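PDB 1NRW: hypothetical protein, haloacid dehalogenase-like hydrolase, which dephosphorylates phosphorylated five- and six-carbon sugars and nucleotide monophosphates in vitro, and FMN less well, as a magnesium-dependent phosphatase of the HAD superfamily. Local coordinates for residues S246-A251 against E262-I267; N133-L138 against T274-G279; D50-F55 against T62-A67; R128-N133 against S139-A144. All coordinates share one frame; numbering follows the deposited sequence. Where two conformers were deposited one is given.

Along the chain contact 3 closes first, then contact 4, then contact 1; the first segment of contact 2 starts at Asn133, the last residue of 128-133, and its second comes after 262-267. Contacts 1 and 3 belong to the Rossmann-like core around the eight-stranded sheet, their centres about 22 Å apart. Contact 4 packs helices 118-132 and 138-150 against each other in the inserted region that, as in Cof relatives, probably forms the cap, and contact 2 ties that region to the core. Contacts 2 and 4 share Asn133, with centres about 9 Å apart, and touch through Ala136 and Leu141. The side chains of Ile264 and Asn275 come to about 8 Å from the calcium ion, Asn133 to about 9 Å.

Contact 1 of 4, residues S246-A251 against E262-I267; sequences SMLEAA and EDIKSI
Leu248 and Ile264 meet where two helices of the HAD core, 245-250 and 262-267, run side by side on either side of strand 253-256 in the sequence. The short segments are almost exactly parallel, 3° apart, with axes 10.5 Å from each other, and the contact is made by side chains. Leu248 carries most of it. Its CB already rests against Ile267 CD1 at 4.2 Å. From there CG carries the chain toward the neighbouring helix, and the tip atom CD2 arrives at Ile264 CG2, 3.9 Å away, with the two side chains crossing at about a right angle. The same CD2 also lies 4.2 Å from the Ile264 O of the backbone. On the far side, Ile267 puts CG1 between its backbone N and carbonyl carbon (chi1 67°) and runs on extended, which delivers CD1 to the first helix. No hydrogen bond links the segments; this is apolar packing, with Ile264 buried about 6 Å from the side chain of Asp240 in the metal site. Toward the surface the contact thins out to an exposed glutamate, whose methylene Glu249 CG lies 4.1 Å from Ile267 CD1.

Contact 2 of 4, residues N133-L138 against T274-G279; sequences NPEADL and TNDEHG
Asn133 and Asn275 face each other as two side-chain amides joined by a reciprocal pair of hydrogen bonds, linking two loops, one from the region that probably forms the cap of this HAD phosphatase and one from the core just before helix 279-286. This is the tight part of the contact. Asn133 ND2 donates to Asn275 OD1 over 2.8 Å, nearly straight at 176°, and Asn275 ND2 returns a bond to Asn133 OD1 over 2.9 Å. Both acceptors are met in the carbonyl plane on a lone pair, and the two amides are nearly coplanar, 12° apart, so the pair closes into a flat ring. Each amide nitrogen has a second acceptor as well: Asn133 ND2 also gives a bond of 2.9 Å to Glu135 OE1 on its syn lone pair, while Asn275 ND2 reaches Leu16 O. These extra bonds fix the flip of both amides, which are buried. Asn275 gets into place with CG between its backbone N and carbonyl carbon, chi1 56°.

The other side is looser. Glu135 is exposed, at the third position of the type I turn from Asn133 to Ala136, and across from it, on the other loop, is Asp276, whose OD1 is taken up by Ser18 N. Asp276 OD2 stays 4.0 Å from Asn133 ND2, too far for a bond. The two carboxylates would be expected to repel mildly, with Asn133 ND2, bonded to Glu135 OE1, perhaps offsetting part of it, since Glu135 OE1 lies 4.5 Å from Asp276 OD2.

Contact 3 of 4, residues D50-F55 against T62-A67; sequences DVMSIF and TWVISA
Val51 and Val64 make the central apolar contact, reaching toward each other tip to tip with Val51 CG2 4.0 Å from Val64 CG1. Val64 branches so that both methyls work: CG1 stands anti to the backbone N (chi1 179°) and takes Val51, while CG2 turns to the selenomethionine Met52. That side chain is bent at its second and third torsions, which brings Met52 CE to 3.9 Å from Val64 CG2, the two chains sliding past each other in opposite directions. One strand valine is thus gripped by two consecutive helix residues.

An aromatic contact sits at the C-terminal end of the helix segment. The Phe55 ring presents its edge to Thr62, with Phe55 CE2 3.6 Å from Thr62 OG1 and the oxygen near the ring plane. One ring face is covered from within the helix by Val51 CG1, 3.6 Å above the plane and toward the rim.

The polar part lies within the strand segment. Thr62 OG1 donates to Trp63 O at 2.8 Å, coming from above the carbonyl plane, 48° out of it, so the hydroxyl that meets the phenylalanine edge has its hydrogen engaged.

No hydrogen bond crosses between helix and strand. Val51 also touches Thr44, a phosphate-binding residue, and the whole belongs to the beta-alpha-beta unit of strand 39-43, helix 48-55 and strand 63-66 in the HAD Rossmann-like core.

Contact 4 of 4, residues R128-N133 against S139-A144; sequences RFRSAN and SVLKQA
Phe129 and Leu141 slide past each other in opposite directions, Phe129 CD2 coming within 3.9 Å of Leu141 CD2. The ring also takes the backbone of the second helix over one face: Leu141 O sits 3.9 Å above its plane, offset toward the rim. Farther round, Phe129 CE2 presses close to Ala144 CB, 3.3 Å away, the tightest approach of the contact. With CG anti to its carbonyl carbon (chi1 -62°), Leu141 divides its methyls between two residues of the first helix: the other one, CD1, meets Arg130 CG at 3.7 Å, where the aliphatic part of the exposed arginine crosses the leucine at about a right angle.

One step out, the two helical segments run roughly antiparallel, 140° between their directions, with axes 9.9 Å apart, and the short loop between them makes a helical hairpin. Phe129 O accepts from Asn133 N, and Asn133, held by Asn275, puts its O 3.9 Å from Leu141 CD1. Asp137, at the N-cap of the second helix, accepts from Val140 N in a weak bond, and its OD1 is also bonded to Ser139 OG. His20 stacks on the Phe129 ring.

With no hydrogen bond across it, the joint rests on apolar packing, the oxygen over the ring probably adding little. Its cohesion is probably mostly dispersive, and Phe129 brings this apolar cluster to within about 6 Å of the side chain of the calcium ligand Asp12.

Contact 1 of 4, residues S246-A251 against E262-I267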
loop_
_atom_site.group_PDB
_atom_site.type_symbol
_atom_site.label_atom_id
_atom_site.label_comp_id
_atom_site.label_asym_id
_atom_site.label_seq_id
_atom_site.Cartn_x
_atom_site.Cartn_y
_atom_site.Cartn_z
ATOM N N SER A 246 -5.044 10.086 2.811
ATOM C CA SER A 246 -6.090 9.907 3.811
ATOM C C SER A 246 -5.583 9.554 5.203
ATOM O O SER A 246 -6.201 9.948 6.195
ATOM C CB SER A 246 -7.112 8.857 3.349
ATOM O OG SER A 246 -6.547 7.560 3.248
HETATM N N MSE A 247 -4.471 8.829 5.315
HETATM C CA MSE A 247 -4.020 8.505 6.660
HETATM C C MSE A 247 -3.263 9.663 7.304
HETATM O O MSE A 247 -3.307 9.817 8.522
HETATM C CB MSE A 247 -3.226 7.188 6.707
HETATM C CG MSE A 247 -1.788 7.227 6.293
HETATM SE SE MSE A 247 -1.009 5.486 6.731
HETATM C CE MSE A 247 0.533 5.610 5.573
ATOM N N LEU A 248 -2.590 10.490 6.505
ATOM C CA LEU A 248 -1.918 11.656 7.077
ATOM C C LEU A 248 -3.018 12.591 7.578
ATOM O O LEU A 248 -2.896 13.196 8.645
ATOM C CB LEU A 248 -1.069 12.394 6.039
ATOM C CG LEU A 248 0.409 11.999 5.955
ATOM C CD1 LEU A 248 0.531 10.587 5.382
ATOM C CD2 LEU A 248 1.161 13.004 5.082
ATOM N N GLU A 249 -4.095 12.698 6.806
ATOM C CA GLU A 249 -5.216 13.556 7.184
ATOM C C GLU A 249 -5.899 13.038 8.447
ATOM O O GLU A 249 -6.293 13.819 9.316
ATOM C CB GLU A 249 -6.236 13.632 6.042
ATOM C CG GLU A 249 -5.678 14.186 4.741
ATOM C CD GLU A 249 -6.706 14.205 3.619
ATOM O OE1 GLU A 249 -7.379 13.175 3.405
ATOM O OE2 GLU A 249 -6.834 15.250 2.947
ATOM N N ALA A 250 -6.028 11.720 8.557
ATOM C CA ALA A 250 -6.674 11.115 9.715
ATOM C C ALA A 250 -5.847 11.217 10.995
ATOM O O ALA A 250 -6.397 11.437 12.076
ATOM C CB ALA A 250 -6.996 9.653 9.425
ATOM N N ALA A 251 -4.530 11.067 10.872
ATOM C CA ALA A 251 -3.633 11.112 12.027
ATOM C C ALA A 251 -3.514 12.490 12.674
ATOM O O ALA A 251 -3.701 13.515 12.021
ATOM C CB ALA A 251 -2.241 10.624 11.626
ATOM N N GLU A 262 4.786 16.070 -4.073
ATOM C CA GLU A 262 4.555 17.433 -3.614
ATOM C C GLU A 262 3.229 17.622 -2.885
ATOM O O GLU A 262 3.168 18.370 -1.911
ATOM C CB GLU A 262 4.649 18.411 -4.787
ATOM C CG GLU A 262 6.053 18.529 -5.354
ATOM C CD GLU A 262 7.088 18.794 -4.275
ATOM O OE1 GLU A 262 6.935 19.787 -3.532
ATOM O OE2 GLU A 262 8.055 18.009 -4.170
ATOM N N ASP A 263 2.167 16.960 -3.336
ATOM C CA ASP A 263 0.886 17.119 -2.657
ATOM C C ASP A 263 0.895 16.504 -1.261
ATOM O O ASP A 263 0.189 16.974 -0.368
ATOM C CB ASP A 263 -0.274 16.541 -3.481
ATOM C CG ASP A 263 0.012 15.153 -4.011
ATOM O OD1 ASP A 263 0.679 14.363 -3.311
ATOM O OD2 ASP A 263 -0.451 14.850 -5.130
ATOM N N ILE A 264 1.693 15.457 -1.066
ATOM C CA ILE A 264 1.785 14.836 0.248
ATOM C C ILE A 264 2.577 15.764 1.175
ATOM O O ILE A 264 2.210 15.961 2.332
ATOM C CB ILE A 264 2.472 13.447 0.179
ATOM C CG1 ILE A 264 1.542 12.445 -0.514
ATOM C CG2 ILE A 264 2.811 12.949 1.593
ATOM C CD1 ILE A 264 0.232 12.191 0.230
ATOM N N LYS A 265 3.662 16.340 0.670
ATOM C CA LYS A 265 4.444 17.255 1.492
ATOM C C LYS A 265 3.583 18.459 1.876
ATOM O O LYS A 265 3.664 18.960 2.995
ATOM C CB LYS A 265 5.690 17.741 0.737
ATOM C CG LYS A 265 6.786 16.693 0.596
ATOM C CD LYS A 265 8.096 17.319 0.139
ATOM C CE LYS A 265 9.215 16.290 0.096
ATOM N NZ LYS A 265 10.568 16.911 -0.095
ATOM N N SER A 266 2.751 18.906 0.943
ATOM C CA SER A 266 1.883 20.060 1.164
ATOM C C SER A 266 0.931 19.930 2.353
ATOM O O SER A 266 0.768 20.876 3.126
ATOM C CB SER A 266 1.077 20.348 -0.105
ATOM O OG SER A 266 0.175 21.422 0.096
ATOM N N ILE A 267 0.310 18.766 2.512
ATOM C CA ILE A 267 -0.637 18.572 3.609
ATOM C C ILE A 267 -0.003 18.112 4.915
ATOM O O ILE A 267 -0.671 18.078 5.949
ATOM C CB ILE A 267 -1.727 17.547 3.234
ATOM C CG1 ILE A 267 -1.101 16.158 3.090
ATOM C CG2 ILE A 267 -2.413 17.968 1.940
ATOM C CD1 ILE A 267 -2.107 15.042 2.951
#

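Contact 2 of 4, residues N133-L138 against T274-G279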
loop_
_atom_site.group_PDB
_atom_site.type_symbol
_atom_site.label_atom_id
_atom_site.label_comp_id
_atom_site.label_asym_id
_atom_site.label_seq_id
_atom_site.Cartn_x
_atom_site.Cartn_y
_atom_site.Cartn_z
ATOM N N ASN A 133 11.221 6.756 -5.842
ATOM C CA ASN A 133 12.567 7.317 -5.889
ATOM C C ASN A 133 12.983 7.657 -7.318
ATOM O O ASN A 133 13.808 6.965 -7.920
ATOM C CB ASN A 133 13.571 6.332 -5.280
ATOM C CG ASN A 133 13.367 6.138 -3.785
ATOM O OD1 ASN A 133 12.736 5.177 -3.350
ATOM N ND2 ASN A 133 13.904 7.063 -2.991
ATOM N N PRO A 134 12.416 8.735 -7.875
ATOM C CA PRO A 134 12.725 9.168 -9.242
ATOM C C PRO A 134 14.206 9.457 -9.464
ATOM O O PRO A 134 14.689 9.410 -10.594
ATOM C CB PRO A 134 11.887 10.434 -9.408
ATOM C CG PRO A 134 10.760 10.242 -8.449
ATOM C CD PRO A 134 11.443 9.642 -7.247
ATOM N N GLU A 135 14.914 9.752 -8.380
ATOM C CA GLU A 135 16.335 10.089 -8.443
ATOM C C GLU A 135 17.274 8.883 -8.426
ATOM O O GLU A 135 18.479 9.026 -8.637
ATOM C CB GLU A 135 16.696 11.004 -7.266
ATOM C CG GLU A 135 16.882 10.278 -5.924
ATOM C CD GLU A 135 15.596 9.664 -5.368
ATOM O OE1 GLU A 135 15.680 8.900 -4.390
ATOM O OE2 GLU A 135 14.505 9.949 -5.894
ATOM N N ALA A 136 16.724 7.698 -8.190
ATOM C CA ALA A 136 17.533 6.489 -8.108
ATOM C C ALA A 136 18.024 5.941 -9.445
ATOM O O ALA A 136 17.381 6.107 -10.478
ATOM C CB ALA A 136 16.761 5.412 -7.357
ATOM N N ASP A 137 19.176 5.280 -9.402
ATOM C CA ASP A 137 19.771 4.681 -10.587
ATOM C C ASP A 137 18.834 3.578 -11.080
ATOM O O ASP A 137 18.457 2.688 -10.316
ATOM C CB ASP A 137 21.141 4.098 -10.234
ATOM C CG ASP A 137 21.844 3.499 -11.430
ATOM O OD1 ASP A 137 21.303 2.539 -12.015
ATOM O OD2 ASP A 137 22.936 3.988 -11.787
ATOM N N LEU A 138 18.465 3.640 -12.358
ATOM C CA LEU A 138 17.553 2.662 -12.948
ATOM C C LEU A 138 17.993 1.207 -12.783
ATOM O O LEU A 138 17.155 0.319 -12.616
ATOM C CB LEU A 138 17.343 2.980 -14.436
ATOM C CG LEU A 138 16.374 2.140 -15.285
ATOM C CD1 LEU A 138 17.000 0.795 -15.635
ATOM C CD2 LEU A 138 15.056 1.956 -14.541
ATOM N N THR A 274 14.611 11.350 3.315
ATOM C CA THR A 274 14.134 10.418 2.289
ATOM C C THR A 274 14.133 9.000 2.851
ATOM O O THR A 274 14.756 8.727 3.883
ATOM C CB THR A 274 15.037 10.413 1.037
ATOM O OG1 THR A 274 16.337 9.919 1.386
ATOM C CG2 THR A 274 15.161 11.808 0.457
ATOM N N ASN A 275 13.447 8.088 2.168
ATOM C CA ASN A 275 13.416 6.713 2.643
ATOM C C ASN A 275 14.826 6.145 2.722
ATOM O O ASN A 275 15.158 5.438 3.674
ATOM C CB ASN A 275 12.515 5.838 1.752
ATOM C CG ASN A 275 12.910 5.859 0.278
ATOM O OD1 ASN A 275 13.500 6.819 -0.216
ATOM N ND2 ASN A 275 12.551 4.795 -0.437
ATOM N N ASP A 276 15.658 6.463 1.733
ATOM C CA ASP A 276 17.033 5.967 1.709
ATOM C C ASP A 276 17.897 6.500 2.851
ATOM O O ASP A 276 18.854 5.847 3.274
ATOM C CB ASP A 276 17.686 6.290 0.364
ATOM C CG ASP A 276 17.167 5.410 -0.757
ATOM O OD1 ASP A 276 16.399 4.468 -0.467
ATOM O OD2 ASP A 276 17.528 5.651 -1.927
ATOM N N GLU A 277 17.563 7.689 3.343
ATOM C CA GLU A 277 18.307 8.292 4.445
ATOM C C GLU A 277 17.674 7.942 5.790
ATOM O O GLU A 277 17.904 8.619 6.790
ATOM C CB GLU A 277 18.368 9.815 4.274
ATOM C CG GLU A 277 19.216 10.264 3.096
ATOM C CD GLU A 277 20.690 9.951 3.284
ATOM O OE1 GLU A 277 21.438 9.970 2.284
ATOM O OE2 GLU A 277 21.106 9.694 4.430
ATOM N N HIS A 278 16.874 6.879 5.801
ATOM C CA HIS A 278 16.207 6.416 7.015
ATOM C C HIS A 278 15.228 7.420 7.610
ATOM O O HIS A 278 15.211 7.642 8.827
ATOM C CB HIS A 278 17.260 6.018 8.056
ATOM C CG HIS A 278 18.396 5.236 7.476
ATOM N ND1 HIS A 278 19.699 5.686 7.494
ATOM C CD2 HIS A 278 18.411 4.069 6.792
ATOM C CE1 HIS A 278 20.467 4.832 6.842
ATOM N NE2 HIS A 278 19.711 3.841 6.405
ATOM N N GLY A 279 14.399 8.002 6.749
ATOM C CA GLY A 279 13.414 8.975 7.193
ATOM C C GLY A 279 12.501 8.471 8.298
ATOM O O GLY A 279 12.137 9.219 9.206
#

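Contact 3 of 4, residues D50-F55 against T62-A67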
loop_
_atom_site.group_PDB
_atom_site.type_symbol
_atom_site.label_atom_id
_atom_site.label_comp_id
_atom_site.label_asym_id
_atom_site.label_seq_id
_atom_site.Cartn_x
_atom_site.Cartn_y
_atom_site.Cartn_z
ATOM N N ASP A 50 2.585 -10.135 1.285
ATOM C CA ASP A 50 3.713 -9.421 0.674
ATOM C C ASP A 50 4.511 -8.776 1.804
ATOM O O ASP A 50 5.741 -8.716 1.765
ATOM C CB ASP A 50 3.247 -8.312 -0.280
ATOM C CG ASP A 50 2.715 -8.845 -1.591
ATOM O OD1 ASP A 50 3.276 -9.837 -2.103
ATOM O OD2 ASP A 50 1.748 -8.256 -2.124
ATOM N N VAL A 51 3.801 -8.281 2.817
ATOM C CA VAL A 51 4.461 -7.650 3.950
ATOM C C VAL A 51 5.184 -8.714 4.770
ATOM O O VAL A 51 6.320 -8.514 5.189
ATOM C CB VAL A 51 3.448 -6.909 4.860
ATOM C CG1 VAL A 51 4.181 -6.235 6.016
ATOM C CG2 VAL A 51 2.676 -5.875 4.048
HETATM N N MSE A 52 4.522 -9.846 4.986
HETATM C CA MSE A 52 5.107 -10.940 5.759
HETATM C C MSE A 52 6.382 -11.484 5.122
HETATM O O MSE A 52 7.313 -11.879 5.824
HETATM C CB MSE A 52 4.091 -12.070 5.917
HETATM C CG MSE A 52 2.828 -11.650 6.635
HETATM SE SE MSE A 52 3.187 -11.159 8.464
HETATM C CE MSE A 52 3.558 -9.293 8.244
ATOM N N SER A 53 6.425 -11.510 3.792
ATOM C CA SER A 53 7.607 -12.010 3.097
ATOM C C SER A 53 8.824 -11.154 3.429
ATOM O O SER A 53 9.952 -11.648 3.464
ATOM C CB SER A 53 7.373 -12.027 1.586
ATOM O OG SER A 53 6.379 -12.980 1.249
ATOM N N ILE A 54 8.592 -9.870 3.681
ATOM C CA ILE A 54 9.678 -8.957 4.024
ATOM C C ILE A 54 9.991 -8.978 5.522
ATOM O O ILE A 54 11.155 -8.972 5.923
ATOM C CB ILE A 54 9.328 -7.505 3.611
ATOM C CG1 ILE A 54 9.155 -7.426 2.090
ATOM C CG2 ILE A 54 10.420 -6.547 4.090
ATOM C CD1 ILE A 54 8.642 -6.093 1.594
ATOM N N PHE A 55 8.948 -9.022 6.345
ATOM C CA PHE A 55 9.107 -9.003 7.797
ATOM C C PHE A 55 9.521 -10.315 8.455
ATOM O O PHE A 55 10.280 -10.312 9.425
ATOM C CB PHE A 55 7.812 -8.515 8.451
ATOM C CG PHE A 55 7.554 -7.040 8.278
ATOM C CD1 PHE A 55 8.386 -6.250 7.485
ATOM C CD2 PHE A 55 6.480 -6.438 8.927
ATOM C CE1 PHE A 55 8.152 -4.879 7.340
ATOM C CE2 PHE A 55 6.239 -5.071 8.787
ATOM C CZ PHE A 55 7.076 -4.291 7.994
ATOM N N THR A 62 4.401 -6.309 13.379
ATOM C CA THR A 62 3.657 -5.077 13.622
ATOM C C THR A 62 2.221 -5.295 13.181
ATOM O O THR A 62 1.898 -6.317 12.578
ATOM C CB THR A 62 4.187 -3.912 12.755
ATOM O OG1 THR A 62 3.888 -4.182 11.373
ATOM C CG2 THR A 62 5.694 -3.746 12.914
ATOM N N TRP A 63 1.354 -4.335 13.487
ATOM C CA TRP A 63 -0.012 -4.422 12.997
ATOM C C TRP A 63 0.191 -4.185 11.508
ATOM O O TRP A 63 1.139 -3.493 11.112
ATOM C CB TRP A 63 -0.889 -3.296 13.548
ATOM C CG TRP A 63 -1.220 -3.430 14.992
ATOM C CD1 TRP A 63 -0.450 -3.051 16.048
ATOM C CD2 TRP A 63 -2.407 -4.013 15.543
ATOM N NE1 TRP A 63 -1.081 -3.362 17.231
ATOM C CE2 TRP A 63 -2.284 -3.953 16.950
ATOM C CE3 TRP A 63 -3.561 -4.581 14.985
ATOM C CZ2 TRP A 63 -3.274 -4.443 17.812
ATOM C CZ3 TRP A 63 -4.550 -5.070 15.845
ATOM C CH2 TRP A 63 -4.395 -4.994 17.245
ATOM N N VAL A 64 -0.679 -4.753 10.683
ATOM C CA VAL A 64 -0.561 -4.570 9.246
ATOM C C VAL A 64 -1.888 -4.221 8.604
ATOM O O VAL A 64 -2.872 -4.960 8.734
ATOM C CB VAL A 64 -0.049 -5.844 8.542
ATOM C CG1 VAL A 64 0.039 -5.603 7.025
ATOM C CG2 VAL A 64 1.310 -6.238 9.094
ATOM N N ILE A 65 -1.905 -3.082 7.926
ATOM C CA ILE A 65 -3.077 -2.645 7.180
ATOM C C ILE A 65 -2.661 -2.926 5.738
ATOM O O ILE A 65 -1.641 -2.410 5.268
ATOM C CB ILE A 65 -3.338 -1.147 7.381
ATOM C CG1 ILE A 65 -3.825 -0.907 8.815
ATOM C CG2 ILE A 65 -4.362 -0.650 6.360
ATOM C CD1 ILE A 65 -4.004 0.553 9.175
ATOM N N SER A 66 -3.418 -3.770 5.050
ATOM C CA SER A 66 -3.085 -4.119 3.675
ATOM C C SER A 66 -4.244 -3.889 2.717
ATOM O O SER A 66 -5.340 -3.529 3.132
ATOM C CB SER A 66 -2.621 -5.582 3.606
ATOM O OG SER A 66 -3.603 -6.473 4.103
ATOM N N ALA A 67 -3.987 -4.086 1.429
ATOM C CA ALA A 67 -5.012 -3.901 0.413
ATOM C C ALA A 67 -5.674 -2.526 0.502
ATOM O O ALA A 67 -6.894 -2.390 0.376
ATOM C CB ALA A 67 -6.056 -5.005 0.522
#

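Contact 4 of 4, residues R128-N133 against S139-A144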
loop_
_atom_site.group_PDB
_atom_site.type_symbol
_atom_site.label_atom_id
_atom_site.label_comp_id
_atom_site.label_asym_id
_atom_site.label_seq_id
_atom_site.Cartn_x
_atom_site.Cartn_y
_atom_site.Cartn_z
ATOM N N ARG A 128 6.500 1.298 -9.467
ATOM C CA ARG A 128 6.388 1.606 -8.039
ATOM C C ARG A 128 7.729 2.148 -7.536
ATOM O O ARG A 128 7.777 3.187 -6.875
ATOM C CB ARG A 128 6.047 0.355 -7.227
ATOM C CG ARG A 128 4.651 -0.225 -7.403
ATOM C CD ARG A 128 4.597 -1.516 -6.583
ATOM N NE ARG A 128 3.325 -2.237 -6.615
ATOM C CZ ARG A 128 2.270 -1.947 -5.857
ATOM N NH1 ARG A 128 2.314 -0.932 -5.003
ATOM N NH2 ARG A 128 1.186 -2.709 -5.917
ATOM N N PHE A 129 8.806 1.423 -7.841
ATOM C CA PHE A 129 10.160 1.799 -7.433
ATOM C C PHE A 129 10.529 3.188 -7.948
ATOM O O PHE A 129 10.959 4.050 -7.187
ATOM C CB PHE A 129 11.204 0.813 -7.986
ATOM C CG PHE A 129 11.442 -0.407 -7.129
ATOM C CD1 PHE A 129 10.589 -1.509 -7.194
ATOM C CD2 PHE A 129 12.563 -0.474 -6.297
ATOM C CE1 PHE A 129 10.848 -2.660 -6.454
ATOM C CE2 PHE A 129 12.837 -1.625 -5.545
ATOM C CZ PHE A 129 11.978 -2.721 -5.626
ATOM N N ARG A 130 10.375 3.393 -9.254
ATOM C CA ARG A 130 10.722 4.669 -9.873
ATOM C C ARG A 130 9.896 5.853 -9.388
ATOM O O ARG A 130 10.401 6.970 -9.294
ATOM C CB ARG A 130 10.608 4.560 -11.398
ATOM C CG ARG A 130 11.534 3.512 -11.997
ATOM C CD ARG A 130 11.390 3.429 -13.510
ATOM N NE ARG A 130 11.821 4.658 -14.167
ATOM C CZ ARG A 130 11.845 4.829 -15.484
ATOM N NH1 ARG A 130 11.459 3.849 -16.291
ATOM N NH2 ARG A 130 12.264 5.979 -15.996
ATOM N N SER A 131 8.627 5.617 -9.085
ATOM C CA SER A 131 7.768 6.699 -8.623
ATOM C C SER A 131 8.159 7.149 -7.224
ATOM O O SER A 131 8.104 8.338 -6.909
ATOM C CB SER A 131 6.302 6.254 -8.638
ATOM O OG SER A 131 5.884 5.986 -9.967
ATOM N N ALA A 132 8.562 6.193 -6.393
ATOM C CA ALA A 132 8.959 6.481 -5.019
ATOM C C ALA A 132 10.311 7.180 -4.969
ATOM O O ALA A 132 10.518 8.089 -4.165
ATOM C CB ALA A 132 9.018 5.193 -4.212
ATOM N N ASN A 133 11.221 6.756 -5.842
ATOM C CA ASN A 133 12.567 7.317 -5.889
ATOM C C ASN A 133 12.983 7.657 -7.318
ATOM O O ASN A 133 13.808 6.965 -7.920
ATOM C CB ASN A 133 13.571 6.332 -5.280
ATOM C CG ASN A 133 13.367 6.138 -3.785
ATOM O OD1 ASN A 133 12.736 5.177 -3.350
ATOM N ND2 ASN A 133 13.904 7.063 -2.991
ATOM N N SER A 139 19.299 0.958 -12.828
ATOM C CA SER A 139 19.808 -0.403 -12.690
ATOM C C SER A 139 19.617 -0.927 -11.271
ATOM O O SER A 139 19.301 -2.100 -11.071
ATOM C CB SER A 139 21.291 -0.467 -13.071
ATOM O OG SER A 139 22.093 0.229 -12.134
ATOM N N VAL A 140 19.813 -0.059 -10.284
ATOM C CA VAL A 140 19.635 -0.462 -8.894
ATOM C C VAL A 140 18.162 -0.789 -8.669
ATOM O O VAL A 140 17.828 -1.794 -8.038
ATOM C CB VAL A 140 20.075 0.659 -7.917
ATOM C CG1 VAL A 140 19.748 0.266 -6.484
ATOM C CG2 VAL A 140 21.569 0.907 -8.058
ATOM N N LEU A 141 17.283 0.053 -9.204
ATOM C CA LEU A 141 15.844 -0.153 -9.062
ATOM C C LEU A 141 15.361 -1.428 -9.757
ATOM O O LEU A 141 14.530 -2.160 -9.220
ATOM C CB LEU A 141 15.072 1.045 -9.624
ATOM C CG LEU A 141 15.291 2.413 -8.969
ATOM C CD1 LEU A 141 14.318 3.415 -9.569
ATOM C CD2 LEU A 141 15.073 2.309 -7.461
ATOM N N LYS A 142 15.871 -1.692 -10.953
ATOM C CA LYS A 142 15.463 -2.884 -11.687
ATOM C C LYS A 142 15.893 -4.157 -10.967
ATOM O O LYS A 142 15.107 -5.097 -10.832
ATOM C CB LYS A 142 16.045 -2.869 -13.104
ATOM C CG LYS A 142 15.736 -4.123 -13.920
ATOM C CD LYS A 142 16.093 -3.917 -15.391
ATOM C CE LYS A 142 15.951 -5.201 -16.204
ATOM N NZ LYS A 142 16.927 -6.242 -15.773
ATOM N N GLN A 143 17.138 -4.188 -10.503
ATOM C CA GLN A 143 17.645 -5.362 -9.802
ATOM C C GLN A 143 16.791 -5.655 -8.582
ATOM O O GLN A 143 16.456 -6.807 -8.307
ATOM C CB GLN A 143 19.098 -5.155 -9.360
ATOM C CG GLN A 143 19.647 -6.325 -8.551
ATOM C CD GLN A 143 21.063 -6.096 -8.053
ATOM O OE1 GLN A 143 21.993 -5.917 -8.843
ATOM N NE2 GLN A 143 21.233 -6.104 -6.735
ATOM N N ALA A 144 16.443 -4.603 -7.850
ATOM C CA ALA A 144 15.626 -4.751 -6.656
ATOM C C ALA A 144 14.202 -5.157 -7.023
ATOM O O ALA A 144 13.583 -5.963 -6.328
ATOM C CB ALA A 144 15.619 -3.451 -5.866
#